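Long-range contacts in NADP-dependent glyceraldehyde-3-phosphate dehydrogenase (Bacillus halodurans, PDB 3PRL), which probably oxidises glyceraldehyde 3-phosphate with NADP as cofactor, without phosphorylating it, as a member of the aldehyde dehydrogenase family: residues N181-S192 against G210-R218; I232-T241 against I254-G262. All blocks are in the same frame, centred on the assembly; numbering follows the deposited sequence.

Contact 1 of 2, residues N181-S192 against G210-R218; sequences NTVVFKPATQGS and GIIQVVTGR
K186 sends CG anti to its backbone N (chi1 180°) and then bends at chi2 (40°), a shape that carries NZ to T216, 3.7 Å from T216 CA, although the closeness of K186 CD to V215 O leaves the middle of the chain doubtful. V215 places CG2 between its own backbone N and carbonyl carbon, where the methyl meets K186 CB at 3.6 Å and also touches V184 CG1. K186 NZ also makes a weak bond to P187 O (2.6 Å), back within its own segment. K186 and T189 both bind NADP; an alanine in place of the lysine would probably leave P187 O without that weak bond and the NADP site without one of its residues.

V183, F185, I212 and V214 share an apolar face. I212 CD1 reaches across to V183 CG1 (3.8 Å) and F185 CB (3.9 Å), while P187 CD sits over the centre of the F185 ring, 3.9 Å above its plane. Four backbone bonds tie the parallel strands, from V183 N to I211 O (2.7 Å) through V215 N to F185 O (2.7 Å).

Helix 192-204 makes the beta-alpha-beta crossover between these strands. V184 turns its backbone polar groups the other way, to V156 and A158 of strand 144-159. Helix 167-178 packs on V183 and F185, strand 10-16 on I212 and V214, and helix 48-65 on T182, I211 and V215.

Contact 2 of 2, residues I232-T241 against I254-G262; sequences IDMITFTGGT and IPVVLELGG
I235 and F237 exchange backbone bonds with P255, V257 and E259 in a regular parallel ladder, the strand axes 4.6 Å apart and only 7° from alignment, which runs from I235 N to P255 O (3.0 Å) as far as G239 N to E259 O (3.0 Å).

At the start of the ladder I254 CD1 lodges between I235 CG1, at 3.6 Å, and I232 CG2. Further along the same face, F237 holds CG anti to the backbone N (chi1 166°), which puts its ring beside the two leucines. L260 CD2 comes in at the ring edge, in plane, 3.5 Å from F237 CE2; G240 O lies at the edge too. L258 CD2 meets F237 CD2 at 3.7 Å. Both leucines also pack on M253 of a second subunit. A CB on G239 would run into F237 CZ, so glycine suits this turn.

On the opposite face M234 CE rests on V257 CG2 (3.9 Å). T236 OG1 lies next to V257 CG1 and is buried with no polar partner. Beyond it T238 OG1 and E259 OE2 stand doubtfully close, with E259 modelled in two conformers. T238 OG1 bonds to K172, and in the conformer given E259 OE1 forms a salt bridge with R446.

G240, which binds NADP, is the N-cap of helix 241-250, the crossover helix of this beta-alpha-beta unit. The run E259-L260-G261-G262 belongs to the glutamate signature of aldehyde dehydrogenases, with E259 the predicted active-site residue.

Contacts 1 and 2 are successive beta-alpha-beta units of one sheet, their centres 15 Å apart. They do not touch, the nearest atoms being about 5 Å apart, because strand 144-159 runs between them, paired with 182-186 on one side and 234-238 on the other. This is the Rossmann-like cofactor-binding part of an aldehyde dehydrogenase. S160, an NADP-binding residue just past that middle strand, lies near both: between nearest side-chain atoms it is about 3 Å from F185 and about 6 Å from T238. Contact 1 supplies K186 and T189 to the NADP site; contact 2 adds G240 to that site and carries E259, the predicted active-site residue. This chain holds no NADP.

Contact 1 of 2, residues N181-S192 against G210-R218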
# COMPACT_ATOMS: atom_id res chain seq x y z
N ASN D 181 -21.43 -7.78 1.18
CA ASN D 181 -22.72 -7.08 1.30
C ASN D 181 -23.77 -7.88 0.55
O ASN D 181 -23.44 -8.80 -0.17
CB ASN D 181 -22.62 -5.67 0.68
CG ASN D 181 -21.58 -4.80 1.38
OD1 ASN D 181 -21.88 -4.17 2.40
ND2 ASN D 181 -20.35 -4.74 0.83
N THR D 182 -25.05 -7.54 0.74
CA THR D 182 -26.11 -8.02 -0.15
C THR D 182 -26.68 -6.84 -0.95
O THR D 182 -26.37 -5.68 -0.66
CB THR D 182 -27.19 -8.83 0.60
OG1 THR D 182 -27.76 -8.04 1.65
CG2 THR D 182 -26.56 -10.08 1.20
N VAL D 183 -27.48 -7.13 -1.97
CA VAL D 183 -27.94 -6.09 -2.88
C VAL D 183 -29.46 -6.06 -3.06
O VAL D 183 -30.12 -7.08 -3.30
CB VAL D 183 -27.23 -6.13 -4.26
CG1 VAL D 183 -27.83 -5.13 -5.20
CG2 VAL D 183 -25.73 -5.85 -4.12
N VAL D 184 -29.99 -4.85 -2.92
CA VAL D 184 -31.29 -4.53 -3.50
C VAL D 184 -31.01 -3.77 -4.79
O VAL D 184 -30.41 -2.69 -4.77
CB VAL D 184 -32.16 -3.74 -2.51
CG1 VAL D 184 -33.46 -3.31 -3.17
CG2 VAL D 184 -32.47 -4.60 -1.32
N PHE D 185 -31.38 -4.39 -5.92
CA PHE D 185 -31.12 -3.86 -7.26
C PHE D 185 -32.38 -3.23 -7.88
O PHE D 185 -33.39 -3.91 -8.09
CB PHE D 185 -30.61 -4.98 -8.18
CG PHE D 185 -30.36 -4.54 -9.63
CD1 PHE D 185 -29.81 -3.28 -9.92
CD2 PHE D 185 -30.67 -5.39 -10.70
CE1 PHE D 185 -29.58 -2.86 -11.23
CE2 PHE D 185 -30.43 -4.99 -12.02
CZ PHE D 185 -29.89 -3.72 -12.29
N LYS D 186 -32.29 -1.93 -8.16
CA LYS D 186 -33.36 -1.22 -8.90
C LYS D 186 -32.87 -0.68 -10.24
O LYS D 186 -32.25 0.38 -10.27
CB LYS D 186 -33.96 -0.08 -8.04
CG LYS D 186 -35.11 0.75 -8.73
CD LYS D 186 -36.07 -0.13 -9.55
CE LYS D 186 -36.73 0.62 -10.71
NZ LYS D 186 -37.04 -0.30 -11.86
N PRO D 187 -33.17 -1.39 -11.36
CA PRO D 187 -32.76 -0.87 -12.68
C PRO D 187 -33.57 0.34 -13.09
O PRO D 187 -34.66 0.52 -12.59
CB PRO D 187 -33.08 -2.03 -13.64
CG PRO D 187 -34.07 -2.87 -12.93
CD PRO D 187 -33.79 -2.73 -11.46
N ALA D 188 -33.05 1.17 -13.99
CA ALA D 188 -33.92 2.12 -14.67
C ALA D 188 -35.01 1.29 -15.35
O ALA D 188 -34.74 0.19 -15.86
CB ALA D 188 -33.14 2.91 -15.69
N THR D 189 -36.24 1.80 -15.35
CA THR D 189 -37.35 1.04 -15.93
C THR D 189 -37.11 0.77 -17.42
O THR D 189 -37.33 -0.35 -17.91
CB THR D 189 -38.73 1.72 -15.67
OG1 THR D 189 -39.08 1.54 -14.30
CG2 THR D 189 -39.84 1.10 -16.55
N GLN D 190 -36.64 1.79 -18.13
CA GLN D 190 -36.13 1.56 -19.47
C GLN D 190 -34.71 1.00 -19.28
O GLN D 190 -33.77 1.75 -18.99
CB GLN D 190 -36.15 2.84 -20.30
CG GLN D 190 -36.21 2.59 -21.82
CD GLN D 190 -37.47 1.86 -22.26
OE1 GLN D 190 -38.57 2.18 -21.82
NE2 GLN D 190 -37.30 0.87 -23.15
N GLY D 191 -34.58 -0.32 -19.41
CA GLY D 191 -33.33 -1.03 -19.09
C GLY D 191 -33.58 -2.16 -18.10
O GLY D 191 -32.73 -3.05 -17.91
N SER D 192 -34.74 -2.14 -17.46
CA SER D 192 -35.10 -3.20 -16.53
C SER D 192 -35.09 -4.63 -17.12
O SER D 192 -34.74 -5.58 -16.42
CB SER D 192 -36.45 -2.90 -15.89
OG SER D 192 -36.35 -1.75 -15.06
N GLY D 210 -31.53 -14.47 -1.60
CA GLY D 210 -31.51 -13.18 -0.90
C GLY D 210 -30.36 -12.22 -1.19
O GLY D 210 -30.55 -11.00 -1.14
N ILE D 211 -29.18 -12.75 -1.49
CA ILE D 211 -27.97 -11.95 -1.75
C ILE D 211 -28.17 -10.85 -2.79
O ILE D 211 -27.64 -9.74 -2.65
CB ILE D 211 -26.79 -12.84 -2.21
CG1 ILE D 211 -26.60 -14.01 -1.25
CG2 ILE D 211 -25.49 -12.03 -2.35
CD1 ILE D 211 -26.59 -13.61 0.20
N ILE D 212 -28.94 -11.21 -3.82
CA ILE D 212 -29.42 -10.29 -4.84
C ILE D 212 -30.95 -10.34 -4.89
O ILE D 212 -31.56 -11.40 -5.04
CB ILE D 212 -28.80 -10.61 -6.25
CG1 ILE D 212 -29.33 -9.66 -7.34
CG2 ILE D 212 -29.01 -12.08 -6.64
CD1 ILE D 212 -28.76 -8.24 -7.25
N GLN D 213 -31.56 -9.16 -4.71
CA GLN D 213 -33.00 -8.96 -4.90
C GLN D 213 -33.19 -7.90 -5.98
O GLN D 213 -32.45 -6.91 -6.02
CB GLN D 213 -33.65 -8.50 -3.59
CG GLN D 213 -33.18 -9.28 -2.35
CD GLN D 213 -33.88 -10.61 -2.17
OE1 GLN D 213 -33.95 -11.44 -3.09
NE2 GLN D 213 -34.43 -10.82 -0.97
N VAL D 214 -34.15 -8.12 -6.88
CA VAL D 214 -34.48 -7.13 -7.91
C VAL D 214 -35.78 -6.43 -7.54
O VAL D 214 -36.80 -7.07 -7.33
CB VAL D 214 -34.61 -7.74 -9.33
CG1 VAL D 214 -34.80 -6.63 -10.38
CG2 VAL D 214 -33.41 -8.61 -9.66
N VAL D 215 -35.73 -5.11 -7.43
CA VAL D 215 -36.93 -4.34 -7.17
C VAL D 215 -37.25 -3.54 -8.41
O VAL D 215 -36.43 -2.79 -8.89
CB VAL D 215 -36.83 -3.45 -5.90
CG1 VAL D 215 -36.85 -4.33 -4.64
CG2 VAL D 215 -35.57 -2.55 -5.93
N THR D 216 -38.45 -3.74 -8.95
CA THR D 216 -38.92 -2.94 -10.06
C THR D 216 -40.25 -2.30 -9.69
O THR D 216 -41.01 -2.82 -8.88
CB THR D 216 -39.07 -3.77 -11.37
OG1 THR D 216 -39.91 -4.90 -11.13
CG2 THR D 216 -37.70 -4.23 -11.87
N GLY D 217 -40.51 -1.15 -10.29
CA GLY D 217 -41.68 -0.39 -9.95
C GLY D 217 -41.57 0.96 -10.59
O GLY D 217 -40.49 1.37 -11.01
N ARG D 218 -42.70 1.65 -10.66
CA ARG D 218 -42.81 2.92 -11.35
C ARG D 218 -41.60 3.84 -11.11
O ARG D 218 -40.78 4.04 -12.02
CB ARG D 218 -44.15 3.58 -10.99
CG ARG D 218 -45.34 2.62 -11.12
CD ARG D 218 -46.51 3.25 -11.86
NE ARG D 218 -46.12 3.79 -13.16
CZ ARG D 218 -46.56 3.35 -14.34
NH1 ARG D 218 -46.12 3.92 -15.46
NH2 ARG D 218 -47.44 2.37 -14.41

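Contact 2 of 2, residues I232-T241 against I254-G262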
# COMPACT_ATOMS: atom_id res chain seq x y z
N ILE D 232 -31.38 0.11 4.61
CA ILE D 232 -30.33 0.38 3.63
C ILE D 232 -29.13 1.03 4.31
O ILE D 232 -29.27 2.03 5.05
CB ILE D 232 -30.85 1.30 2.48
CG1 ILE D 232 -32.04 0.66 1.73
CG2 ILE D 232 -29.72 1.72 1.53
CD1 ILE D 232 -31.71 -0.58 0.89
N ASP D 233 -27.95 0.44 4.08
CA ASP D 233 -26.74 0.86 4.75
C ASP D 233 -25.80 1.56 3.79
O ASP D 233 -24.75 2.00 4.20
CB ASP D 233 -26.06 -0.36 5.39
CG ASP D 233 -27.02 -1.19 6.22
OD1 ASP D 233 -27.31 -0.78 7.37
OD2 ASP D 233 -27.50 -2.24 5.73
N MET D 234 -26.17 1.63 2.51
CA MET D 234 -25.37 2.30 1.49
C MET D 234 -26.15 2.47 0.18
O MET D 234 -26.82 1.52 -0.28
CB MET D 234 -24.08 1.51 1.23
CG MET D 234 -22.99 2.24 0.44
SD MET D 234 -22.93 1.87 -1.33
CE MET D 234 -21.42 2.75 -1.70
N ILE D 235 -26.03 3.65 -0.43
CA ILE D 235 -26.61 3.91 -1.75
C ILE D 235 -25.55 4.22 -2.81
O ILE D 235 -24.68 5.05 -2.58
CB ILE D 235 -27.65 5.10 -1.75
CG1 ILE D 235 -28.73 4.90 -0.69
CG2 ILE D 235 -28.29 5.30 -3.14
CD1 ILE D 235 -29.56 3.71 -0.91
N THR D 236 -25.63 3.54 -3.95
CA THR D 236 -24.83 3.91 -5.13
C THR D 236 -25.68 4.13 -6.38
O THR D 236 -26.39 3.23 -6.85
CB THR D 236 -23.70 2.91 -5.39
OG1 THR D 236 -23.00 3.30 -6.57
CG2 THR D 236 -24.24 1.47 -5.53
N PHE D 237 -25.57 5.32 -6.94
CA PHE D 237 -26.53 5.74 -7.95
C PHE D 237 -25.87 6.42 -9.13
O PHE D 237 -25.01 7.30 -8.97
CB PHE D 237 -27.59 6.64 -7.30
CG PHE D 237 -28.45 7.42 -8.27
CD1 PHE D 237 -29.68 6.92 -8.69
CD2 PHE D 237 -28.03 8.65 -8.75
CE1 PHE D 237 -30.49 7.65 -9.58
CE2 PHE D 237 -28.82 9.38 -9.63
CZ PHE D 237 -30.05 8.88 -10.04
N THR D 238 -26.30 6.00 -10.32
CA THR D 238 -25.93 6.65 -11.55
C THR D 238 -27.20 7.11 -12.23
O THR D 238 -28.15 6.33 -12.37
CB THR D 238 -25.16 5.71 -12.47
OG1 THR D 238 -23.98 5.25 -11.81
CG2 THR D 238 -24.78 6.40 -13.74
N GLY D 239 -27.24 8.37 -12.64
CA GLY D 239 -28.39 8.90 -13.35
C GLY D 239 -28.39 10.41 -13.48
O GLY D 239 -27.33 11.04 -13.56
N GLY D 240 -29.59 10.99 -13.48
CA GLY D 240 -29.75 12.42 -13.73
C GLY D 240 -29.35 13.18 -12.49
O GLY D 240 -29.36 12.62 -11.39
N THR D 241 -29.00 14.45 -12.67
CA THR D 241 -28.50 15.25 -11.55
C THR D 241 -29.63 15.51 -10.56
O THR D 241 -29.48 15.23 -9.37
CB THR D 241 -27.83 16.55 -12.03
OG1 THR D 241 -26.73 16.21 -12.88
CG2 THR D 241 -27.31 17.39 -10.87
N ILE D 254 -26.17 7.34 6.10
CA ILE D 254 -25.49 6.32 5.32
C ILE D 254 -24.58 6.89 4.23
O ILE D 254 -24.72 8.05 3.84
CB ILE D 254 -26.48 5.27 4.74
CG1 ILE D 254 -27.28 5.85 3.56
CG2 ILE D 254 -27.39 4.72 5.85
CD1 ILE D 254 -28.13 4.82 2.83
N PRO D 255 -23.63 6.08 3.76
CA PRO D 255 -22.81 6.57 2.65
C PRO D 255 -23.63 6.61 1.37
O PRO D 255 -24.43 5.71 1.14
CB PRO D 255 -21.71 5.52 2.54
CG PRO D 255 -21.85 4.62 3.76
CD PRO D 255 -23.22 4.74 4.23
N VAL D 256 -23.42 7.66 0.57
CA VAL D 256 -24.10 7.81 -0.70
C VAL D 256 -23.12 8.19 -1.80
O VAL D 256 -22.44 9.22 -1.73
CB VAL D 256 -25.29 8.83 -0.64
CG1 VAL D 256 -26.08 8.81 -1.95
CG2 VAL D 256 -26.21 8.50 0.51
N VAL D 257 -23.05 7.33 -2.81
CA VAL D 257 -22.16 7.49 -3.94
C VAL D 257 -23.03 7.84 -5.16
O VAL D 257 -24.02 7.18 -5.44
CB VAL D 257 -21.29 6.21 -4.14
CG1 VAL D 257 -20.69 6.12 -5.54
CG2 VAL D 257 -20.17 6.16 -3.08
N LEU D 258 -22.68 8.92 -5.85
CA LEU D 258 -23.47 9.37 -7.00
C LEU D 258 -22.61 9.62 -8.23
O LEU D 258 -21.55 10.25 -8.16
CB LEU D 258 -24.24 10.66 -6.66
CG LEU D 258 -25.17 10.73 -5.44
CD1 LEU D 258 -25.54 12.17 -5.11
CD2 LEU D 258 -26.42 9.91 -5.70
N GLU D 259 -23.08 9.08 -9.35
CA GLU D 259 -22.54 9.39 -10.65
C GLU D 259 -23.62 10.14 -11.41
O GLU D 259 -24.65 9.56 -11.77
CB GLU D 259 -22.12 8.09 -11.36
CG GLU D 259 -21.24 7.22 -10.47
CD GLU D 259 -20.91 5.87 -11.06
OE1 GLU D 259 -19.87 5.31 -10.68
OE2 GLU D 259 -21.69 5.36 -11.90
N LEU D 260 -23.41 11.42 -11.65
CA LEU D 260 -24.43 12.26 -12.28
C LEU D 260 -23.96 12.83 -13.62
O LEU D 260 -23.14 12.22 -14.31
CB LEU D 260 -24.93 13.36 -11.31
CG LEU D 260 -25.20 12.83 -9.88
CD1 LEU D 260 -25.43 13.91 -8.86
CD2 LEU D 260 -26.32 11.83 -9.85
N GLY D 261 -24.50 13.99 -13.99
CA GLY D 261 -24.25 14.55 -15.31
C GLY D 261 -22.91 15.23 -15.50
O GLY D 261 -22.22 15.61 -14.54
N GLY D 262 -22.56 15.40 -16.78
CA GLY D 262 -21.34 16.09 -17.14
C GLY D 262 -21.58 17.11 -18.22
O GLY D 262 -22.57 17.03 -18.95